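Local atomic coordinates of phosphoglycerol transferase GacH (Streptococcus pyogenes MGAS5005, PDB entry 6DGM), a protein that probably transfers glycerol phosphate onto the rhamnose polysaccharide of the streptococcal cell wall, through a metal-dependent domain of the alkaline phosphatase superfamily. Residues E47-T59 and S279-D292. Residues are numbered along the deposited sequence; the frame is centred on the assembly and turned at random.
Sequences ESLSDPDRVSNVT and SAFNKHIENKYLTD. With MN (manganese (II) ion), chain C; 1GP (sn-glycerol-1-phosphate), chain D.
In this sulfatase-family domain, a salt bridge between Arg54 and Asp292 joins the loop leaving the manganese ligand Glu47 to the start of strand 290-297. Arg54 meets the carboxylate end-on, NH1 lying 2.9 Å from Asp292 OD2 and NH2 2.9 Å from Asp292 OD1. The acid sits at the guanidinium edge, but the nitrogens come from above the carboxylate plane, and the two flat groups are turned 58° apart. A bend at chi3 (-58°) brings the guanidinium round so that Arg54 NH2 also donates to Leu290 O (3.0 Å). Asp51 N, 2.8 Å from Asp292 OD1, meets that oxygen nearly along its own C-O bond; OD1 is thus gripped by two donors arriving from different directions. Water 1 links Asp51 OD2 to Asp292 OD2, and water 2 ties Arg54 NE to the carbonyls of Asn287 and Leu290. Beyond Arg54, Val55 CG1 packs 3.6 Å from Ala280 CB and against Phe281 CE1, while Asn57 N bonds to Ala280 O (3.0 Å). At the start of 47-59, Glu47 binds manganese through both carboxylate oxygens, with Thr89, Asp270, His271 and O2P of sn-glycerol-1-phosphate completing the site. Lys72 gives Asp292 a second salt bridge; Leu49 and Pro52 rest on helix 229-257, and strand 290-297 runs between strands 263-269 and 77-81.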
# COMPACT_ATOMS: atom_id res chain seq x y z
N GLU A 47 -6.68 -7.53 -0.48
CA GLU A 47 -7.98 -7.00 -0.85
C GLU A 47 -8.97 -7.06 0.30
O GLU A 47 -9.23 -8.13 0.85
CB GLU A 47 -8.49 -7.81 -2.04
CG GLU A 47 -9.91 -7.47 -2.51
CD GLU A 47 -10.07 -6.00 -2.83
OE1 GLU A 47 -10.88 -5.34 -2.15
OE2 GLU A 47 -9.40 -5.51 -3.76
N SER A 48 -9.52 -5.91 0.63
CA SER A 48 -10.61 -5.77 1.59
C SER A 48 -10.25 -6.23 3.00
O SER A 48 -11.15 -6.46 3.80
CB SER A 48 -11.87 -6.50 1.10
OG SER A 48 -12.41 -5.85 -0.03
N LEU A 49 -8.98 -6.34 3.35
CA LEU A 49 -8.62 -6.84 4.68
C LEU A 49 -8.67 -5.76 5.75
O LEU A 49 -7.95 -4.76 5.70
CB LEU A 49 -7.24 -7.50 4.65
CG LEU A 49 -6.86 -8.11 6.01
CD1 LEU A 49 -6.20 -9.45 5.82
CD2 LEU A 49 -5.98 -7.18 6.83
N SER A 50 -9.47 -6.00 6.78
CA SER A 50 -9.55 -5.05 7.89
C SER A 50 -10.22 -5.75 9.07
O SER A 50 -11.27 -6.38 8.91
CB SER A 50 -10.34 -3.80 7.48
OG SER A 50 -10.19 -2.77 8.45
N ASP A 51 -9.61 -5.63 10.24
CA ASP A 51 -10.06 -6.35 11.41
C ASP A 51 -11.48 -5.96 11.76
O ASP A 51 -11.71 -4.80 12.10
CB ASP A 51 -9.14 -6.03 12.58
CG ASP A 51 -9.37 -6.91 13.79
OD1 ASP A 51 -10.39 -7.63 13.85
OD2 ASP A 51 -8.52 -6.88 14.70
N PRO A 52 -12.44 -6.88 11.71
CA PRO A 52 -13.81 -6.50 12.10
C PRO A 52 -13.96 -6.09 13.55
O PRO A 52 -14.95 -5.43 13.90
CB PRO A 52 -14.64 -7.75 11.76
CG PRO A 52 -13.67 -8.86 11.58
CD PRO A 52 -12.33 -8.28 11.27
N ASP A 53 -12.99 -6.44 14.41
CA ASP A 53 -13.06 -6.07 15.81
C ASP A 53 -13.05 -4.56 16.03
O ASP A 53 -13.47 -4.10 17.09
CB ASP A 53 -11.89 -6.71 16.56
CG ASP A 53 -11.98 -6.53 18.06
OD1 ASP A 53 -13.09 -6.23 18.56
OD2 ASP A 53 -10.94 -6.70 18.73
N ARG A 54 -12.59 -3.78 15.05
CA ARG A 54 -12.60 -2.33 15.18
C ARG A 54 -13.95 -1.72 14.85
O ARG A 54 -14.15 -0.52 15.08
CB ARG A 54 -11.56 -1.67 14.26
CG ARG A 54 -10.19 -1.59 14.82
CD ARG A 54 -9.34 -0.58 14.04
NE ARG A 54 -9.26 -0.91 12.63
CZ ARG A 54 -8.50 -1.89 12.14
NH1 ARG A 54 -7.76 -2.64 12.97
NH2 ARG A 54 -8.46 -2.12 10.85
N VAL A 55 -14.86 -2.48 14.26
CA VAL A 55 -16.20 -1.99 13.97
C VAL A 55 -17.04 -2.12 15.23
O VAL A 55 -17.30 -3.23 15.69
CB VAL A 55 -16.82 -2.75 12.78
CG1 VAL A 55 -18.14 -2.13 12.41
CG2 VAL A 55 -15.84 -2.71 11.61
N SER A 56 -17.47 -0.97 15.77
CA SER A 56 -17.96 -0.91 17.15
C SER A 56 -19.09 -1.89 17.41
O SER A 56 -19.12 -2.55 18.46
CB SER A 56 -18.45 0.52 17.46
OG SER A 56 -17.44 1.48 17.22
N ASN A 57 -20.07 -1.96 16.52
CA ASN A 57 -21.29 -2.71 16.82
C ASN A 57 -21.25 -4.15 16.34
O ASN A 57 -22.30 -4.81 16.31
CB ASN A 57 -22.51 -2.00 16.25
CG ASN A 57 -22.84 -0.73 16.99
OD1 ASN A 57 -22.48 -0.56 18.15
ND2 ASN A 57 -23.54 0.17 16.32
N VAL A 58 -20.07 -4.66 16.01
CA VAL A 58 -19.89 -6.01 15.49
C VAL A 58 -19.38 -6.91 16.60
O VAL A 58 -18.56 -6.50 17.43
CB VAL A 58 -18.89 -5.99 14.31
CG1 VAL A 58 -18.19 -7.33 14.14
CG2 VAL A 58 -19.61 -5.59 13.04
N THR A 59 -19.84 -8.16 16.59
CA THR A 59 -19.32 -9.20 17.47
C THR A 59 -18.96 -10.40 16.61
O THR A 59 -19.75 -10.83 15.77
CB THR A 59 -20.35 -9.60 18.52
OG1 THR A 59 -20.75 -8.45 19.28
CG2 THR A 59 -19.77 -10.65 19.47
N SER A 279 -24.52 2.39 10.46
CA SER A 279 -24.83 2.25 11.88
C SER A 279 -23.79 1.39 12.60
O SER A 279 -23.61 1.54 13.81
CB SER A 279 -26.20 1.59 12.02
OG SER A 279 -26.12 0.25 11.59
N ALA A 280 -23.12 0.49 11.88
CA ALA A 280 -22.13 -0.39 12.49
C ALA A 280 -21.03 0.38 13.20
O ALA A 280 -20.44 -0.13 14.16
CB ALA A 280 -21.50 -1.30 11.44
N PHE A 281 -20.72 1.59 12.75
CA PHE A 281 -19.59 2.34 13.28
C PHE A 281 -19.93 3.21 14.49
O PHE A 281 -19.02 3.78 15.10
CB PHE A 281 -18.96 3.15 12.15
CG PHE A 281 -18.56 2.30 10.98
CD1 PHE A 281 -17.42 1.53 11.02
CD2 PHE A 281 -19.38 2.22 9.85
CE1 PHE A 281 -17.07 0.71 9.97
CE2 PHE A 281 -19.02 1.41 8.79
CZ PHE A 281 -17.87 0.66 8.85
N ASN A 282 -21.21 3.32 14.85
CA ASN A 282 -21.64 3.92 16.11
C ASN A 282 -20.84 5.12 16.60
O ASN A 282 -20.14 5.04 17.61
CB ASN A 282 -21.60 2.85 17.22
CG ASN A 282 -22.28 3.29 18.52
OD1 ASN A 282 -23.12 4.19 18.51
ND2 ASN A 282 -21.92 2.66 19.63
N LYS A 283 -20.94 6.25 15.91
CA LYS A 283 -20.28 7.50 16.32
C LYS A 283 -18.76 7.46 16.17
O LYS A 283 -18.09 8.45 16.50
CB LYS A 283 -20.60 7.92 17.76
CG LYS A 283 -22.07 8.14 18.08
CD LYS A 283 -22.33 8.07 19.59
CE LYS A 283 -22.67 9.43 20.19
NZ LYS A 283 -22.41 9.49 21.66
N HIS A 284 -18.18 6.34 15.74
CA HIS A 284 -16.76 6.26 15.42
C HIS A 284 -16.63 6.01 13.93
O HIS A 284 -16.05 5.00 13.50
CB HIS A 284 -16.08 5.13 16.19
CG HIS A 284 -15.80 5.46 17.62
ND1 HIS A 284 -16.74 6.03 18.45
CD2 HIS A 284 -14.67 5.32 18.36
CE1 HIS A 284 -16.20 6.22 19.65
NE2 HIS A 284 -14.95 5.80 19.62
N ILE A 285 -17.18 6.93 13.13
CA ILE A 285 -17.23 6.74 11.68
C ILE A 285 -15.84 6.75 11.07
O ILE A 285 -15.67 6.27 9.94
CB ILE A 285 -18.17 7.79 11.03
CG1 ILE A 285 -18.54 7.37 9.60
CG2 ILE A 285 -17.52 9.17 11.02
CD1 ILE A 285 -19.43 6.12 9.52
N GLU A 286 -14.83 7.26 11.77
CA GLU A 286 -13.48 7.18 11.23
C GLU A 286 -13.10 5.73 10.91
O GLU A 286 -12.35 5.48 9.96
CB GLU A 286 -12.47 7.82 12.19
CG GLU A 286 -12.28 7.10 13.52
CD GLU A 286 -13.28 7.52 14.59
OE1 GLU A 286 -14.24 8.26 14.27
OE2 GLU A 286 -13.10 7.12 15.75
N ASN A 287 -13.65 4.77 11.67
CA ASN A 287 -13.29 3.37 11.48
C ASN A 287 -13.83 2.79 10.18
O ASN A 287 -13.44 1.69 9.79
CB ASN A 287 -13.76 2.53 12.67
CG ASN A 287 -12.89 2.75 13.90
OD1 ASN A 287 -11.68 2.91 13.79
ND2 ASN A 287 -13.50 2.76 15.07
N LYS A 288 -14.70 3.51 9.48
CA LYS A 288 -15.11 3.07 8.14
C LYS A 288 -13.96 3.13 7.14
O LYS A 288 -14.06 2.49 6.09
CB LYS A 288 -16.29 3.91 7.68
CG LYS A 288 -16.91 3.53 6.37
CD LYS A 288 -18.20 4.34 6.16
CE LYS A 288 -18.72 4.21 4.74
NZ LYS A 288 -19.98 5.01 4.56
N TYR A 289 -12.87 3.84 7.46
CA TYR A 289 -11.78 4.07 6.53
C TYR A 289 -10.42 3.70 7.09
O TYR A 289 -9.40 4.17 6.58
CB TYR A 289 -11.78 5.54 6.06
CG TYR A 289 -13.08 5.90 5.38
CD1 TYR A 289 -13.27 5.63 4.04
CD2 TYR A 289 -14.14 6.47 6.10
CE1 TYR A 289 -14.45 5.95 3.40
CE2 TYR A 289 -15.34 6.79 5.46
CZ TYR A 289 -15.49 6.52 4.12
OH TYR A 289 -16.67 6.82 3.49
N LEU A 290 -10.36 2.84 8.11
CA LEU A 290 -9.10 2.48 8.75
C LEU A 290 -8.87 0.98 8.62
O LEU A 290 -9.54 0.18 9.29
CB LEU A 290 -9.08 2.92 10.22
CG LEU A 290 -9.06 4.43 10.44
CD1 LEU A 290 -9.27 4.77 11.89
CD2 LEU A 290 -7.74 5.02 9.92
N THR A 291 -7.87 0.61 7.82
CA THR A 291 -7.48 -0.78 7.64
C THR A 291 -6.18 -1.06 8.41
O THR A 291 -5.56 -0.16 8.98
CB THR A 291 -7.26 -1.08 6.16
OG1 THR A 291 -6.10 -0.36 5.71
CG2 THR A 291 -8.45 -0.68 5.32
N ASP A 292 -5.76 -2.33 8.39
CA ASP A 292 -4.53 -2.76 9.04
C ASP A 292 -3.35 -2.74 8.08
O ASP A 292 -3.50 -3.03 6.89
CB ASP A 292 -4.71 -4.19 9.55
CG ASP A 292 -5.84 -4.29 10.55
OD1 ASP A 292 -7.01 -4.47 10.12
OD2 ASP A 292 -5.56 -4.16 11.77
MN MN C . -10.22 -3.45 -3.16
C3 1GP D . -10.00 -6.23 -9.46
O3 1GP D . -8.45 -4.97 -8.06
C2 1GP D . -9.76 -4.97 -8.67
O2 1GP D . -9.19 -6.32 -10.63
C1 1GP D . -10.83 -4.78 -7.60
O1P 1GP D . -10.78 -3.45 -7.08
O2P 1GP D . -11.90 -3.52 -4.67
O3P 1GP D . -11.92 -1.42 -6.25
O4P 1GP D . -13.30 -3.48 -6.80
P 1GP D . -12.00 -2.96 -6.13
O HOH W 1 -5.78 -6.11 13.95
O HOH W 2 -11.76 -0.21 10.74
O HOH W 3 -16.53 1.90 14.89
O HOH W 4 -25.25 -1.25 13.79